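Local coordinates for protein endonuclease PI-MtuI (Mycobacterium tuberculosis, PDB 2IMZ) that probably splices itself out of the RecA precursor of Mycobacterium tuberculosis, serving as the intein's protein-splicing domain trimmed of its homing endonuclease, at residues A42-S47 and E152-H157; R60-A65 and V136-L141; R92-R97 and L132-I137. The protein carries 1 engineered substitution. All blocks are in the same frame, centred on the assembly; numbering follows the deposited sequence.

Contact 1. Residues A42-S47 and E152-H157. With ZN (zinc ion), chain C.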
loop_
_atom_site.group_PDB
_atom_site.type_symbol
_atom_site.label_atom_id
_atom_site.label_comp_id
_atom_site.label_asym_id
_atom_site.label_seq_id
_atom_site.Cartn_x
_atom_site.Cartn_y
_atom_site.Cartn_z
ATOM N N ALA A 42 -15.689 -6.080 6.191
ATOM C CA ALA A 42 -15.714 -4.716 6.693
ATOM C C ALA A 42 -14.469 -4.548 7.558
ATOM O O ALA A 42 -14.247 -5.312 8.495
ATOM C CB ALA A 42 -16.968 -4.477 7.525
ATOM N N ARG A 43 -13.650 -3.557 7.237
ATOM C CA ARG A 43 -12.438 -3.307 8.004
ATOM C C ARG A 43 -12.327 -1.813 8.282
ATOM O O ARG A 43 -12.675 -0.984 7.441
ATOM C CB ARG A 43 -11.208 -3.819 7.241
ATOM C CG ARG A 43 -11.062 -5.345 7.237
ATOM C CD ARG A 43 -10.751 -5.873 8.643
ATOM N NE ARG A 43 -10.529 -7.318 8.682
ATOM C CZ ARG A 43 -11.494 -8.235 8.719
ATOM N NH1 ARG A 43 -12.769 -7.869 8.722
ATOM N NH2 ARG A 43 -11.182 -9.525 8.767
ATOM N N PRO A 44 -11.847 -1.450 9.479
ATOM C CA PRO A 44 -11.700 -0.048 9.870
ATOM C C PRO A 44 -10.453 0.665 9.356
ATOM O O PRO A 44 -9.396 0.054 9.182
ATOM C CB PRO A 44 -11.717 -0.127 11.393
ATOM C CG PRO A 44 -10.965 -1.386 11.647
ATOM C CD PRO A 44 -11.554 -2.342 10.618
ATOM N N VAL A 45 -10.596 1.962 9.107
ATOM C CA VAL A 45 -9.484 2.790 8.666
ATOM C C VAL A 45 -8.707 3.088 9.945
ATOM O O VAL A 45 -9.305 3.464 10.956
ATOM C CB VAL A 45 -9.986 4.109 8.043
ATOM C CG1 VAL A 45 -8.812 5.040 7.750
ATOM C CG2 VAL A 45 -10.750 3.804 6.755
ATOM N N VAL A 46 -7.389 2.907 9.903
ATOM C CA VAL A 46 -6.550 3.133 11.076
ATOM C C VAL A 46 -5.502 4.231 10.911
ATOM O O VAL A 46 -4.893 4.664 11.892
ATOM C CB VAL A 46 -5.856 1.822 11.502
ATOM C CG1 VAL A 46 -6.902 0.828 11.988
ATOM C CG2 VAL A 46 -5.075 1.233 10.338
ATOM N N SER A 47 -5.293 4.679 9.677
ATOM C CA SER A 47 -4.333 5.746 9.392
ATOM C C SER A 47 -4.889 6.643 8.296
ATOM O O SER A 47 -5.618 6.178 7.416
ATOM C CB SER A 47 -2.987 5.173 8.941
ATOM O OG SER A 47 -2.408 4.360 9.942
ATOM N N GLU A 152 -5.212 3.900 5.457
ATOM C CA GLU A 152 -4.716 2.582 5.827
ATOM C C GLU A 152 -5.893 1.832 6.418
ATOM O O GLU A 152 -6.569 2.331 7.322
ATOM C CB GLU A 152 -3.590 2.649 6.861
ATOM C CG GLU A 152 -2.203 2.808 6.267
ATOM C CD GLU A 152 -1.873 1.745 5.224
ATOM O OE1 GLU A 152 -1.905 0.527 5.535
ATOM O OE2 GLU A 152 -1.579 2.134 4.083
ATOM N N VAL A 153 -6.129 0.639 5.886
ATOM C CA VAL A 153 -7.220 -0.227 6.310
ATOM C C VAL A 153 -6.635 -1.407 7.069
ATOM O O VAL A 153 -5.798 -2.144 6.550
ATOM C CB VAL A 153 -8.013 -0.744 5.086
ATOM C CG1 VAL A 153 -9.119 -1.694 5.531
ATOM C CG2 VAL A 153 -8.607 0.435 4.325
ATOM N N GLU A 154 -7.085 -1.581 8.304
ATOM C CA GLU A 154 -6.593 -2.664 9.138
ATOM C C GLU A 154 -6.602 -4.038 8.470
ATOM O O GLU A 154 -7.560 -4.409 7.784
ATOM C CB GLU A 154 -7.405 -2.729 10.430
ATOM C CG GLU A 154 -7.087 -3.934 11.293
ATOM C CD GLU A 154 -8.045 -4.071 12.453
ATOM O OE1 GLU A 154 -7.975 -3.240 13.378
ATOM O OE2 GLU A 154 -8.876 -5.003 12.430
ATOM N N GLU A 155 -5.508 -4.766 8.680
ATOM C CA GLU A 155 -5.307 -6.129 8.191
ATOM C C GLU A 155 -5.252 -6.421 6.689
ATOM O O GLU A 155 -4.251 -6.947 6.195
ATOM C CB GLU A 155 -6.349 -7.062 8.836
ATOM C CG GLU A 155 -6.214 -8.531 8.414
ATOM C CD GLU A 155 -7.293 -9.432 9.000
ATOM O OE1 GLU A 155 -8.474 -9.028 9.024
ATOM O OE2 GLU A 155 -6.962 -10.562 9.421
ATOM N N LEU A 156 -6.311 -6.083 5.961
ATOM C CA LEU A 156 -6.376 -6.405 4.541
ATOM C C LEU A 156 -5.690 -5.470 3.549
ATOM O O LEU A 156 -5.420 -5.868 2.420
ATOM C CB LEU A 156 -7.835 -6.628 4.146
ATOM C CG LEU A 156 -8.483 -7.733 4.995
ATOM C CD1 LEU A 156 -9.938 -7.931 4.588
ATOM C CD2 LEU A 156 -7.703 -9.031 4.815
ATOM N N HIS A 157 -5.419 -4.237 3.960
ATOM C CA HIS A 157 -4.715 -3.294 3.098
ATOM C C HIS A 157 -5.350 -2.986 1.749
ATOM O O HIS A 157 -4.648 -2.679 0.785
ATOM C CB HIS A 157 -3.279 -3.785 2.881
ATOM C CG HIS A 157 -2.428 -3.701 4.108
ATOM N ND1 HIS A 157 -1.849 -2.523 4.528
ATOM C CD2 HIS A 157 -2.106 -4.632 5.039
ATOM C CE1 HIS A 157 -1.208 -2.732 5.666
ATOM N NE2 HIS A 157 -1.350 -4.003 5.997
HETATM ZN ZN ZN C . -1.669 -0.728 3.754
#
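Val46 N donates to Glu152 O (2.8 Å), Glu154 N to Pro44 O and Glu152 N to Ser47 O, an antiparallel pairing whose register slips by one, since Val45 sits opposite Val153 while Val46 and Ser47 both face Glu152: a classic beta bulge. Beyond Val153 the chain leaves the sheet and turns toward His157. Arg43 bridges to that turn. Its chain bends at chi2 (-68°), which places CD. The guanidinium offers NE and NH2 side-on to a single oxygen, with Arg43 NE 2.7 Å from Glu155 OE1. The guanidinium and carboxylate planes lie only 23° apart, and OE1 is near the guanidinium plane, so the grip is flat. Arg43 NH1 turns back to Ala42 O (3.0 Å), which fixes the group's rotation by a third bond, while Leu156 CD1 lies over one face toward the rim. On the side of the sheet carrying Ser47 and Glu152, the two CB atoms abut at 3.3 Å. Glu152 then folds away through CG, and its OE1 binds zinc at 2.2 Å; His157 ND1 binds the same zinc at 2.0 Å. His167 of the second subunit is another zinc ligand, and Lys74 of that subunit forms a salt bridge with Glu152 OE2. Val153 N, in turn, is hydrogen-bonded to O5 of the aminosuccinimide at position 168. Glu152, at the bulge, and His157, after the turn, are thus ligands of a zinc site shared between subunits, beside the C-terminal end of the intein's Hint-type beta fold.

Contact 2. Residues R60-A65 and V136-L141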
loop_
_atom_site.group_PDB
_atom_site.type_symbol
_atom_site.label_atom_id
_atom_site.label_comp_id
_atom_site.label_asym_id
_atom_site.label_seq_id
_atom_site.Cartn_x
_atom_site.Cartn_y
_atom_site.Cartn_z
ATOM N N ARG A 60 -13.431 6.209 -15.840
ATOM C CA ARG A 60 -14.877 6.130 -15.676
ATOM C C ARG A 60 -15.219 4.659 -15.827
ATOM O O ARG A 60 -14.928 4.042 -16.849
ATOM C CB ARG A 60 -15.623 6.959 -16.728
ATOM C CG ARG A 60 -17.127 7.022 -16.458
ATOM C CD ARG A 60 -17.792 8.160 -17.224
ATOM N NE ARG A 60 -17.646 8.005 -18.669
ATOM C CZ ARG A 60 -18.361 7.170 -19.415
ATOM N NH1 ARG A 60 -19.289 6.401 -18.861
ATOM N NH2 ARG A 60 -18.140 7.098 -20.722
ATOM N N ILE A 61 -15.836 4.107 -14.790
ATOM C CA ILE A 61 -16.192 2.698 -14.747
ATOM C C ILE A 61 -17.612 2.477 -15.244
ATOM O O ILE A 61 -18.443 3.381 -15.166
ATOM C CB ILE A 61 -16.077 2.185 -13.293
ATOM C CG1 ILE A 61 -14.745 2.649 -12.689
ATOM C CG2 ILE A 61 -16.212 0.667 -13.246
ATOM C CD1 ILE A 61 -13.507 2.235 -13.472
ATOM N N ALA A 62 -17.887 1.283 -15.773
ATOM C CA ALA A 62 -19.240 0.973 -16.233
ATOM C C ALA A 62 -20.137 1.240 -15.028
ATOM O O ALA A 62 -19.824 0.823 -13.913
ATOM C CB ALA A 62 -19.338 -0.494 -16.662
ATOM N N GLY A 63 -21.244 1.940 -15.245
ATOM C CA GLY A 63 -22.124 2.263 -14.132
ATOM C C GLY A 63 -22.047 3.754 -13.862
ATOM O O GLY A 63 -22.967 4.346 -13.299
ATOM N N GLY A 64 -20.929 4.366 -14.238
ATOM C CA GLY A 64 -20.810 5.803 -14.067
ATOM C C GLY A 64 -19.831 6.390 -13.072
ATOM O O GLY A 64 -19.553 7.587 -13.148
ATOM N N ALA A 65 -19.314 5.590 -12.145
ATOM C CA ALA A 65 -18.373 6.129 -11.164
ATOM C C ALA A 65 -17.067 6.492 -11.861
ATOM O O ALA A 65 -16.704 5.882 -12.861
ATOM C CB ALA A 65 -18.113 5.107 -10.061
ATOM N N VAL A 136 -16.007 -3.204 -16.561
ATOM C CA VAL A 136 -15.086 -2.613 -17.515
ATOM C C VAL A 136 -14.935 -1.106 -17.385
ATOM O O VAL A 136 -15.826 -0.411 -16.890
ATOM C CB VAL A 136 -15.513 -2.924 -18.971
ATOM C CG1 VAL A 136 -15.521 -4.424 -19.195
ATOM C CG2 VAL A 136 -16.889 -2.332 -19.257
ATOM N N ILE A 137 -13.781 -0.617 -17.823
ATOM C CA ILE A 137 -13.481 0.807 -17.826
ATOM C C ILE A 137 -14.120 1.352 -19.102
ATOM O O ILE A 137 -13.845 0.861 -20.202
ATOM C CB ILE A 137 -11.959 1.053 -17.864
ATOM C CG1 ILE A 137 -11.333 0.610 -16.537
ATOM C CG2 ILE A 137 -11.669 2.522 -18.123
ATOM C CD1 ILE A 137 -9.819 0.591 -16.548
ATOM N N ARG A 138 -14.978 2.356 -18.955
ATOM C CA ARG A 138 -15.668 2.935 -20.105
ATOM C C ARG A 138 -14.879 4.070 -20.747
ATOM O O ARG A 138 -15.021 4.334 -21.942
ATOM C CB ARG A 138 -17.043 3.474 -19.681
ATOM C CG ARG A 138 -17.891 2.503 -18.863
ATOM C CD ARG A 138 -19.005 1.823 -19.654
ATOM N NE ARG A 138 -18.507 0.918 -20.676
ATOM C CZ ARG A 138 -19.178 -0.132 -21.147
ATOM N NH1 ARG A 138 -20.389 -0.428 -20.689
ATOM N NH2 ARG A 138 -18.632 -0.895 -22.080
ATOM N N GLU A 139 -14.043 4.741 -19.959
ATOM C CA GLU A 139 -13.289 5.871 -20.478
ATOM C C GLU A 139 -12.086 6.251 -19.617
ATOM O O GLU A 139 -12.134 6.164 -18.391
ATOM C CB GLU A 139 -14.236 7.070 -20.601
ATOM C CG GLU A 139 -13.595 8.376 -21.032
ATOM C CD GLU A 139 -14.576 9.538 -21.012
ATOM O OE1 GLU A 139 -15.750 9.337 -20.622
ATOM O OE2 GLU A 139 -14.171 10.658 -21.381
ATOM N N VAL A 140 -11.004 6.661 -20.275
ATOM C CA VAL A 140 -9.798 7.102 -19.579
ATOM C C VAL A 140 -9.717 8.616 -19.766
ATOM O O VAL A 140 -9.711 9.110 -20.897
ATOM C CB VAL A 140 -8.530 6.441 -20.160
ATOM C CG1 VAL A 140 -7.288 7.019 -19.493
ATOM C CG2 VAL A 140 -8.588 4.931 -19.949
ATOM N N LEU A 141 -9.673 9.348 -18.656
ATOM C CA LEU A 141 -9.619 10.807 -18.696
ATOM C C LEU A 141 -8.207 11.354 -18.524
ATOM O O LEU A 141 -7.389 10.781 -17.802
ATOM C CB LEU A 141 -10.528 11.405 -17.615
ATOM C CG LEU A 141 -12.040 11.162 -17.700
ATOM C CD1 LEU A 141 -12.561 11.672 -19.031
ATOM C CD2 LEU A 141 -12.349 9.685 -17.534
#
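Arg60, Arg138 and Ala62 lose the most surface here: the Arg138 side chain, on strand 134-153, meets both Arg60 at the end of strand 54-61 and Ala62 in the turn that follows. Arg60 is held first by its backbone: its N donates to Glu139 O at 2.9 Å, and its O receives Arg138 N at 2.7 Å together with a weak, longer bond from Glu139 N. One carbonyl facing two consecutive NH groups is the evidence for a shifted register, confirmed one residue on, where Ile61 pairs with Ile137. The side chain of Arg60 starts with CG anti to the backbone N (chi1 -173°) and bends at chi3, which puts NE beside the carboxylate of Glu139. Arg60 NE reaches Glu139 OE1 at 3.0 Å, and NH2 joins it on the same oxygen at 3.3 Å, forming a salt bridge. The oxygen lies in the guanidinium plane, and the two flat groups stand 80° apart; both nitrogens meet OE1 on its anti side, from opposite faces of the carboxylate plane. Arg138 CB lies over one guanidinium face of Arg60, off toward the rim. Farther out, the Arg138 chain, bent at chi2 and chi3, lies against Ala62: its CG is 3.3 Å from Ala62 N, and its CD packs on Ala62 CA and CB. Ala62 N itself donates to Val136 O (2.9 Å). On the side of the sheet holding Ile61 and Ile137, Ile61 CD1 touches Ile137 CG1 at 4.1 Å. From Ile61 to Gly64 the chain makes a type II turn, whose third position, Gly63, has phi 110°, an angle suited to glycine. The contact therefore combines a classic beta bulge, Arg138 and Glu139 against Arg60, with the turn that leads strand 54-61 into its neighbour 66-69.

Contact 3. Residues R92-R97 and L132-I137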
loop_
_atom_site.group_PDB
_atom_site.type_symbol
_atom_site.label_atom_id
_atom_site.label_comp_id
_atom_site.label_asym_id
_atom_site.label_seq_id
_atom_site.Cartn_x
_atom_site.Cartn_y
_atom_site.Cartn_z
ATOM N N ARG A 92 -10.978 -4.769 -17.338
ATOM C CA ARG A 92 -11.886 -5.004 -16.229
ATOM C C ARG A 92 -11.205 -4.752 -14.888
ATOM O O ARG A 92 -10.008 -5.015 -14.719
ATOM C CB ARG A 92 -12.434 -6.437 -16.280
ATOM C CG ARG A 92 -13.310 -6.708 -17.502
ATOM C CD ARG A 92 -13.942 -8.096 -17.469
ATOM N NE ARG A 92 -12.974 -9.173 -17.655
ATOM C CZ ARG A 92 -12.327 -9.418 -18.792
ATOM N NH1 ARG A 92 -12.535 -8.661 -19.860
ATOM N NH2 ARG A 92 -11.474 -10.432 -18.865
ATOM N N VAL A 93 -11.969 -4.209 -13.948
ATOM C CA VAL A 93 -11.460 -3.935 -12.611
ATOM C C VAL A 93 -12.431 -4.535 -11.610
ATOM O O VAL A 93 -13.604 -4.735 -11.919
ATOM C CB VAL A 93 -11.311 -2.411 -12.339
ATOM C CG1 VAL A 93 -10.283 -1.812 -13.295
ATOM C CG2 VAL A 93 -12.651 -1.706 -12.480
ATOM N N ALA A 94 -11.937 -4.842 -10.415
ATOM C CA ALA A 94 -12.776 -5.428 -9.373
ATOM C C ALA A 94 -13.787 -4.413 -8.847
ATOM O O ALA A 94 -13.413 -3.329 -8.397
ATOM C CB ALA A 94 -11.903 -5.937 -8.230
ATOM N N GLN A 95 -15.066 -4.777 -8.911
ATOM C CA GLN A 95 -16.158 -3.920 -8.444
ATOM C C GLN A 95 -17.146 -4.764 -7.648
ATOM O O GLN A 95 -17.988 -5.460 -8.221
ATOM C CB GLN A 95 -16.882 -3.272 -9.629
ATOM C CG GLN A 95 -18.121 -2.465 -9.226
ATOM C CD GLN A 95 -18.917 -1.967 -10.418
ATOM O OE1 GLN A 95 -18.698 -0.859 -10.914
ATOM N NE2 GLN A 95 -19.846 -2.792 -10.892
ATOM N N PRO A 96 -17.049 -4.725 -6.313
ATOM C CA PRO A 96 -17.945 -5.496 -5.447
ATOM C C PRO A 96 -19.410 -5.103 -5.612
ATOM O O PRO A 96 -19.737 -3.921 -5.697
ATOM C CB PRO A 96 -17.417 -5.186 -4.050
ATOM C CG PRO A 96 -15.948 -4.994 -4.293
ATOM C CD PRO A 96 -15.948 -4.135 -5.530
ATOM N N ARG A 97 -20.290 -6.096 -5.664
ATOM C CA ARG A 97 -21.716 -5.833 -5.809
ATOM C C ARG A 97 -22.517 -6.806 -4.958
ATOM O O ARG A 97 -22.135 -7.966 -4.812
ATOM C CB ARG A 97 -22.170 -6.009 -7.260
ATOM C CG ARG A 97 -21.358 -5.288 -8.319
ATOM C CD ARG A 97 -21.899 -5.676 -9.684
ATOM N NE ARG A 97 -20.943 -5.455 -10.765
ATOM C CZ ARG A 97 -21.066 -5.985 -11.976
ATOM N NH1 ARG A 97 -22.102 -6.765 -12.253
ATOM N NH2 ARG A 97 -20.156 -5.743 -12.910
ATOM N N LEU A 132 -17.279 -10.236 -5.045
ATOM C CA LEU A 132 -16.304 -9.602 -5.918
ATOM C C LEU A 132 -16.705 -9.864 -7.365
ATOM O O LEU A 132 -16.732 -11.007 -7.816
ATOM C CB LEU A 132 -14.903 -10.162 -5.645
ATOM C CG LEU A 132 -13.735 -9.529 -6.406
ATOM C CD1 LEU A 132 -13.654 -8.045 -6.092
ATOM C CD2 LEU A 132 -12.439 -10.222 -6.008
ATOM N N ARG A 133 -17.045 -8.798 -8.080
ATOM C CA ARG A 133 -17.438 -8.895 -9.482
ATOM C C ARG A 133 -16.476 -8.014 -10.265
ATOM O O ARG A 133 -15.661 -7.305 -9.678
ATOM C CB ARG A 133 -18.870 -8.386 -9.676
ATOM C CG ARG A 133 -19.907 -9.060 -8.783
ATOM C CD ARG A 133 -20.058 -10.532 -9.120
ATOM N NE ARG A 133 -20.531 -10.734 -10.487
ATOM C CZ ARG A 133 -21.747 -10.414 -10.917
ATOM N NH1 ARG A 133 -22.629 -9.873 -10.089
ATOM N NH2 ARG A 133 -22.083 -10.637 -12.181
ATOM N N TYR A 134 -16.575 -8.049 -11.588
ATOM C CA TYR A 134 -15.697 -7.242 -12.416
ATOM C C TYR A 134 -16.494 -6.354 -13.355
ATOM O O TYR A 134 -17.544 -6.751 -13.864
ATOM C CB TYR A 134 -14.749 -8.150 -13.202
ATOM C CG TYR A 134 -13.729 -8.834 -12.319
ATOM C CD1 TYR A 134 -12.576 -8.164 -11.906
ATOM C CD2 TYR A 134 -13.940 -10.128 -11.849
ATOM C CE1 TYR A 134 -11.661 -8.762 -11.046
ATOM C CE2 TYR A 134 -13.031 -10.738 -10.986
ATOM C CZ TYR A 134 -11.895 -10.049 -10.588
ATOM O OH TYR A 134 -10.996 -10.643 -9.730
ATOM N N SER A 135 -16.000 -5.140 -13.559
ATOM C CA SER A 135 -16.649 -4.181 -14.441
ATOM C C SER A 135 -15.605 -3.553 -15.344
ATOM O O SER A 135 -14.454 -3.387 -14.945
ATOM C CB SER A 135 -17.353 -3.096 -13.625
ATOM O OG SER A 135 -18.450 -3.641 -12.916
ATOM N N VAL A 136 -16.007 -3.204 -16.561
ATOM C CA VAL A 136 -15.086 -2.613 -17.515
ATOM C C VAL A 136 -14.935 -1.106 -17.385
ATOM O O VAL A 136 -15.826 -0.411 -16.890
ATOM C CB VAL A 136 -15.513 -2.924 -18.971
ATOM C CG1 VAL A 136 -15.521 -4.424 -19.195
ATOM C CG2 VAL A 136 -16.889 -2.332 -19.257
ATOM N N ILE A 137 -13.781 -0.617 -17.823
ATOM C CA ILE A 137 -13.481 0.807 -17.826
ATOM C C ILE A 137 -14.120 1.352 -19.102
ATOM O O ILE A 137 -13.845 0.861 -20.202
ATOM C CB ILE A 137 -11.959 1.053 -17.864
ATOM C CG1 ILE A 137 -11.333 0.610 -16.537
ATOM C CG2 ILE A 137 -11.669 2.522 -18.123
ATOM C CD1 ILE A 137 -9.819 0.591 -16.548
HETATM O O HOH W 1 -23.234 -9.706 -6.885
#
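Ser135 OG accepts a hydrogen bond from Arg97 NH2 at 2.7 Å, with the hydroxyl tilted slightly from the guanidinium plane. The end amide of Gln95 also lies against this oxygen, although which way round it is turned is uncertain. These residues belong to an antiparallel pairing in the Hint-type fold, strand 92-94 running against the start of the long strand 134-153; the short axes make an angle of 135°, a marked twist away from strict antiparallelism. Val93 and Ser135 form the hydrogen-bonded pair: Val93 N meets Ser135 O at 2.8 Å and Ser135 N meets Val93 O at 2.9 Å. Further on, Gln95 N donates to Arg133 O (2.7 Å), while the return bond from Arg133 N to Gln95 O is weak.

Two arginines cross at about a right angle beyond this. Arg97 is extended from CG to NE and lays its guanidinium over Arg133 CB. Arg133 bends at both chi2 and chi3, and Arg97 NH1 lies over one face of its guanidinium, toward the rim, with the two planes 51° apart. Arg97 NH1 and Arg133 NH1 approach to 3.8 Å, a like-charge pair that would be expected to repel; separately, a water donates to Arg97 O and accepts from Arg133 NH1.

On one side of the sheet the Val93 and Ile137 side chains cross at about a right angle, with Val93 CG1 4.1 Å from Ile137 CD1. Nonpolar contacts also occupy the other side, which bears Arg92, Ala94, Tyr134 and Val136. Arg92 CG leans on Val136 CG1 at 3.6 Å, whereas its charged end goes to Glu78. Ala94 CB has Tyr134 CE1 as one neighbour and, more tightly than usual for two carbons, Leu132 CD1 at 3.5 Å.

How the contacts relate
All three contacts are made by one chain segment, the long strand 134-153 with its flanks, which pairs near its start with 92-94, then with 54-61 and near its end with 40-52. Contacts 2 and 3 have centres 11 Å apart, share Val136 and Ile137, and touch where Ile61 packs on Ser135 and Val93. Contact 1 lies far along the same strand, its centre 26 Å from that of contact 2 and 21 Å from that of contact 3. Contacts 1 and 2 fall on opposite sides of the chain's centre. In sequence, contact 1 encloses both others. Through strand 134-153, parts of the splicing domain far apart in the chain join one curled antiparallel sheet.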